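Transcriptional regulator (Streptococcus thermophilus, PDB 6QER) probably regulates transcription by binding DNA through a helix-turn-helix domain and a signalling peptide through a tetratricopeptide domain. Local coordinates at residues D76-M81 and E109-I114; N83-F88 and L101-E106. All coordinates share one frame; numbering follows the deposited sequence.

Contact 1 of 2, residues D76-M81 and E109-I114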
# COMPACT_ATOMS: atom_id res chain seq x y z
N ASP A 76 -7.99 -2.67 -19.21
CA ASP A 76 -6.54 -2.64 -19.03
C ASP A 76 -5.93 -1.23 -18.84
O ASP A 76 -4.94 -1.06 -18.12
CB ASP A 76 -5.90 -3.30 -20.24
CG ASP A 76 -6.08 -4.80 -20.22
OD1 ASP A 76 -7.01 -5.27 -19.55
OD2 ASP A 76 -5.31 -5.50 -20.90
N GLU A 77 -6.56 -0.23 -19.44
CA GLU A 77 -6.07 1.11 -19.35
C GLU A 77 -6.01 1.59 -17.90
O GLU A 77 -5.13 2.35 -17.55
CB GLU A 77 -6.93 2.05 -20.20
CG GLU A 77 -6.35 3.44 -20.33
CD GLU A 77 -7.21 4.42 -21.10
OE1 GLU A 77 -6.81 5.60 -21.18
OE2 GLU A 77 -8.29 4.04 -21.61
N TYR A 78 -6.96 1.18 -17.08
CA TYR A 78 -6.97 1.56 -15.67
C TYR A 78 -5.76 1.01 -14.93
O TYR A 78 -5.12 1.70 -14.17
CB TYR A 78 -8.24 1.10 -14.96
CG TYR A 78 -8.08 1.14 -13.45
CD1 TYR A 78 -8.20 2.33 -12.76
CD2 TYR A 78 -7.75 0.01 -12.75
CE1 TYR A 78 -8.02 2.37 -11.39
CE2 TYR A 78 -7.58 0.04 -11.42
CZ TYR A 78 -7.71 1.21 -10.73
OH TYR A 78 -7.54 1.19 -9.38
N TYR A 79 -5.46 -0.25 -15.17
CA TYR A 79 -4.34 -0.89 -14.53
C TYR A 79 -3.02 -0.27 -14.98
O TYR A 79 -2.07 -0.19 -14.21
CB TYR A 79 -4.37 -2.40 -14.76
CG TYR A 79 -5.52 -3.07 -14.05
CD1 TYR A 79 -5.59 -3.08 -12.67
CD2 TYR A 79 -6.55 -3.67 -14.76
CE1 TYR A 79 -6.64 -3.69 -12.00
CE2 TYR A 79 -7.60 -4.27 -14.11
CZ TYR A 79 -7.64 -4.28 -12.74
OH TYR A 79 -8.69 -4.87 -12.11
N GLU A 80 -2.97 0.18 -16.23
CA GLU A 80 -1.82 0.90 -16.75
C GLU A 80 -1.67 2.25 -16.09
O GLU A 80 -0.55 2.68 -15.79
CB GLU A 80 -1.91 1.09 -18.26
CG GLU A 80 -1.75 -0.16 -19.08
CD GLU A 80 -2.23 -0.00 -20.52
OE1 GLU A 80 -2.21 -1.01 -21.26
OE2 GLU A 80 -2.65 1.11 -20.91
N MET A 81 -2.78 2.95 -15.87
CA MET A 81 -2.67 4.24 -15.22
C MET A 81 -2.29 4.12 -13.72
O MET A 81 -1.58 4.95 -13.19
CB MET A 81 -3.93 5.06 -15.39
CG MET A 81 -4.19 5.39 -16.84
SD MET A 81 -5.69 6.33 -17.17
CE MET A 81 -5.29 7.89 -16.45
N GLU A 109 -12.39 10.27 -14.00
CA GLU A 109 -13.26 10.67 -15.09
C GLU A 109 -13.51 9.49 -16.01
O GLU A 109 -14.58 9.36 -16.56
CB GLU A 109 -12.62 11.81 -15.89
CG GLU A 109 -12.45 13.12 -15.11
CD GLU A 109 -11.65 14.19 -15.87
OE1 GLU A 109 -10.77 13.86 -16.71
OE2 GLU A 109 -11.87 15.38 -15.59
N LYS A 110 -12.53 8.62 -16.16
CA LYS A 110 -12.74 7.47 -17.01
C LYS A 110 -13.32 6.24 -16.31
O LYS A 110 -14.03 5.46 -16.92
CB LYS A 110 -11.43 7.06 -17.68
CG LYS A 110 -10.99 7.96 -18.80
CD LYS A 110 -9.57 7.63 -19.23
CE LYS A 110 -9.17 8.39 -20.47
NZ LYS A 110 -7.92 7.87 -21.07
N PHE A 111 -12.99 6.03 -15.05
CA PHE A 111 -13.30 4.74 -14.50
C PHE A 111 -14.05 4.70 -13.18
O PHE A 111 -14.29 3.63 -12.70
CB PHE A 111 -12.01 3.98 -14.31
CG PHE A 111 -11.22 3.81 -15.56
CD1 PHE A 111 -11.61 2.96 -16.54
CD2 PHE A 111 -10.03 4.50 -15.73
CE1 PHE A 111 -10.86 2.81 -17.69
CE2 PHE A 111 -9.28 4.35 -16.84
CZ PHE A 111 -9.70 3.50 -17.83
N PHE A 112 -14.42 5.84 -12.62
CA PHE A 112 -15.00 5.85 -11.29
C PHE A 112 -16.19 4.92 -11.09
O PHE A 112 -16.22 4.15 -10.14
CB PHE A 112 -15.42 7.26 -10.91
CG PHE A 112 -16.00 7.36 -9.54
CD1 PHE A 112 -15.20 7.31 -8.42
CD2 PHE A 112 -17.36 7.52 -9.37
CE1 PHE A 112 -15.74 7.40 -7.15
CE2 PHE A 112 -17.91 7.62 -8.12
CZ PHE A 112 -17.10 7.55 -7.00
N ASP A 113 -17.13 4.94 -12.03
CA ASP A 113 -18.37 4.19 -11.92
C ASP A 113 -18.15 2.70 -11.91
O ASP A 113 -19.05 1.96 -11.56
CB ASP A 113 -19.31 4.54 -13.07
CG ASP A 113 -19.90 5.91 -12.95
OD1 ASP A 113 -20.03 6.42 -11.83
OD2 ASP A 113 -20.18 6.51 -14.00
N ILE A 114 -16.97 2.24 -12.27
CA ILE A 114 -16.72 0.82 -12.28
C ILE A 114 -15.59 0.40 -11.35
O ILE A 114 -15.06 -0.69 -11.48
CB ILE A 114 -16.35 0.31 -13.66
CG1 ILE A 114 -15.17 1.11 -14.21
CG2 ILE A 114 -17.52 0.38 -14.60
CD1 ILE A 114 -14.41 0.35 -15.23
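Tyr78 and Phe111 mark the closest backbone approach between the first turns of helix 76-86 and the last turn of helix 100-111, their CA atoms 7.2 Å apart. The two helices run antiparallel and form a helical hairpin at the start of the ComR tetratricopeptide region. A short 3-10 segment, 112-113, lies beyond the second helix, and Ile114 N bonds back to Phe111 O.

The Phe111 ring packs against helix 76-86, meeting Glu77, Tyr78 and Met81, and it rests on the Tyr78 backbone as well as on side chains. Tyr78 CB sits almost exactly over the middle of one face, 3.8 Å from the ring centroid, in a CH-pi contact, while Lys110 CB lies over the rim of the opposite face. With CG anti to the backbone N (chi1 164°), the Tyr78 ring swings past the phenyl group and presents its edge to the same face; this T-shaped pair has centroids 5.8 Å apart and planes 73° apart. The phenol end travels on, and Tyr78 OH is hydrogen-bonded to Glu119 OE1 on helix 117-128, which ties a third helix to the hairpin. Met81 approaches differently, in a Met-aromatic contact at the ring's edge, with SD 4.1 Å from Phe111 CE2. At the far end of the phenyl ring, Phe111 CZ lies 3.9 Å from Glu77 CB.

At the more exposed edge of the contact Glu77 and Lys110 form a salt bridge. Glu77 is extended beyond CG, as is Lys110, and the two chains meet at about a right angle. Lys110 NZ comes to Glu77 OE1 from the syn side, 26° out of the carboxylate plane, at 2.5 Å.

Contact 2 of 2, residues N83-F88 and L101-E106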
# COMPACT_ATOMS: atom_id res chain seq x y z
N ASN A 83 -0.52 1.61 -12.47
CA ASN A 83 0.87 1.24 -12.50
C ASN A 83 1.76 2.45 -12.68
O ASN A 83 2.80 2.58 -12.03
CB ASN A 83 1.14 0.23 -13.60
CG ASN A 83 0.58 -1.14 -13.27
OD1 ASN A 83 0.26 -1.42 -12.14
ND2 ASN A 83 0.52 -2.01 -14.24
N ARG A 84 1.36 3.35 -13.56
CA ARG A 84 2.12 4.56 -13.76
C ARG A 84 2.09 5.43 -12.51
O ARG A 84 3.06 6.09 -12.22
CB ARG A 84 1.60 5.32 -14.97
CG ARG A 84 2.23 6.63 -15.20
CD ARG A 84 1.77 7.25 -16.46
NE ARG A 84 2.41 8.54 -16.70
CZ ARG A 84 2.08 9.36 -17.68
NH1 ARG A 84 2.73 10.50 -17.86
NH2 ARG A 84 1.10 9.04 -18.49
N LEU A 85 0.97 5.47 -11.79
CA LEU A 85 0.91 6.23 -10.54
C LEU A 85 1.87 5.67 -9.51
O LEU A 85 2.50 6.39 -8.76
CB LEU A 85 -0.49 6.26 -9.97
CG LEU A 85 -1.47 7.32 -10.48
CD1 LEU A 85 -2.92 6.91 -10.22
CD2 LEU A 85 -1.19 8.62 -9.83
N ILE A 86 1.93 4.35 -9.43
CA ILE A 86 2.74 3.71 -8.45
C ILE A 86 4.23 3.94 -8.76
O ILE A 86 5.03 4.19 -7.87
CB ILE A 86 2.40 2.21 -8.37
CG1 ILE A 86 1.04 2.04 -7.71
CG2 ILE A 86 3.46 1.46 -7.60
CD1 ILE A 86 0.48 0.67 -7.79
N LYS A 87 4.59 3.85 -10.03
CA LYS A 87 5.97 4.02 -10.47
C LYS A 87 6.33 5.47 -10.61
O LYS A 87 7.40 5.76 -11.03
CB LYS A 87 6.23 3.29 -11.77
CG LYS A 87 6.18 1.82 -11.62
CD LYS A 87 6.84 1.06 -12.73
CE LYS A 87 6.13 1.17 -14.03
NZ LYS A 87 6.83 0.30 -15.00
N PHE A 88 5.44 6.36 -10.24
CA PHE A 88 5.69 7.77 -10.40
C PHE A 88 7.00 8.26 -9.77
O PHE A 88 7.22 8.17 -8.57
CB PHE A 88 4.53 8.59 -9.87
CG PHE A 88 4.36 9.89 -10.59
CD1 PHE A 88 5.05 11.02 -10.21
CD2 PHE A 88 3.54 9.95 -11.72
CE1 PHE A 88 4.92 12.20 -10.90
CE2 PHE A 88 3.39 11.14 -12.42
CZ PHE A 88 4.10 12.28 -12.01
N LEU A 101 -1.61 14.45 -10.10
CA LEU A 101 -2.91 15.05 -9.99
C LEU A 101 -3.74 14.84 -11.25
O LEU A 101 -4.91 14.46 -11.18
CB LEU A 101 -2.76 16.54 -9.71
CG LEU A 101 -3.96 17.46 -9.82
CD1 LEU A 101 -4.98 17.13 -8.78
CD2 LEU A 101 -3.51 18.89 -9.67
N THR A 102 -3.10 15.03 -12.40
CA THR A 102 -3.80 14.87 -13.65
C THR A 102 -4.18 13.43 -13.90
O THR A 102 -5.29 13.15 -14.31
CB THR A 102 -2.94 15.43 -14.85
OG1 THR A 102 -2.91 16.85 -14.77
CG2 THR A 102 -3.53 15.03 -16.21
N LEU A 103 -3.26 12.51 -13.62
CA LEU A 103 -3.54 11.09 -13.80
C LEU A 103 -4.67 10.60 -12.91
O LEU A 103 -5.42 9.75 -13.31
CB LEU A 103 -2.30 10.27 -13.53
CG LEU A 103 -1.18 10.35 -14.55
CD1 LEU A 103 0.05 9.59 -14.03
CD2 LEU A 103 -1.60 9.78 -15.86
N ILE A 104 -4.73 11.09 -11.68
CA ILE A 104 -5.77 10.72 -10.75
C ILE A 104 -7.13 11.25 -11.21
O ILE A 104 -8.12 10.52 -11.22
CB ILE A 104 -5.43 11.18 -9.33
CG1 ILE A 104 -4.30 10.32 -8.80
CG2 ILE A 104 -6.63 11.06 -8.44
CD1 ILE A 104 -3.76 10.72 -7.47
N GLU A 105 -7.18 12.53 -11.57
CA GLU A 105 -8.46 13.04 -12.10
C GLU A 105 -8.90 12.27 -13.35
O GLU A 105 -10.08 11.97 -13.51
CB GLU A 105 -8.38 14.54 -12.38
CG GLU A 105 -7.92 15.30 -11.17
CD GLU A 105 -8.12 16.78 -11.26
OE1 GLU A 105 -7.44 17.44 -12.05
OE2 GLU A 105 -8.96 17.29 -10.52
N GLU A 106 -7.95 11.91 -14.21
CA GLU A 106 -8.21 11.19 -15.45
C GLU A 106 -8.72 9.77 -15.12
O GLU A 106 -9.65 9.27 -15.77
CB GLU A 106 -6.96 11.25 -16.35
CG GLU A 106 -7.01 10.58 -17.69
CD GLU A 106 -5.79 10.93 -18.56
OE1 GLU A 106 -5.40 12.12 -18.59
OE2 GLU A 106 -5.24 10.02 -19.23
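Arg84 meets Leu103 with its side chain stretched out: chi1 of 175° sets CG opposite the backbone N, and the extended run from CG to NE carries the guanidinium across the end of the leucine. Leu103 takes the other common branch, CG opposite its carbonyl carbon (chi1 -71°), which directs both methyls at Arg84. CD1 packs over one face of the guanidinium, 3.7 Å from Arg84 NE, and CD2 lies 3.8 Å from Arg84 NH2. The two side chains cross at about a right angle, an apolar branch spread against a flat cation and its aliphatic stem. The same CD1 meets the edge of the Phe88 ring, 4.0 Å from CE2, so this one methyl touches both arginine and ring, which lie roughly at right angles as seen from it.

Deeper in the interface the contact is purely aliphatic. Leu85 CD2 lies 3.7 Å from Ile104 CG1 and 4.2 Å from Leu103 CB, so one leucine methyl bridges two consecutive residues of the partner helix. The CA atoms of Leu85 and Leu103, 7.4 Å apart, are the nearest of the two backbones.

Arg84 has Asp95 as a distant, weak ion-pair partner, and Arg96 brings a like charge close; both come from the connection between the helices. Lys98, also in that connection, touches Arg84 and Leu103. Beyond the hairpin, Ile104 touches Glu127 of helix 117-128, whereas Ile86 packs on Leu126 of that helix and on Val201 and Val205 of helix 200-220; helix 117-128 is thus met by both helices of the hairpin and helix 200-220 by helix 76-86.

Contacts 1 and 2 lie at successive levels of one antiparallel hairpin, helix 76-86 against helix 100-111, with centres 11 Å apart. Along the chain they are nested: contact 2 closes the inner loop, nearer the connection between the helices, and contact 1 joins the outer ends, where the chain enters the first helix and leaves the second. They meet directly, since Met81 CE packs 3.4 Å from Glu106 CG and 3.7 Å from Leu103 O. The two therefore form one continuous seam, with Phe111 central at the outer end and Leu103 nearer the connection, that unites the first two helices of the tetratricopeptide region.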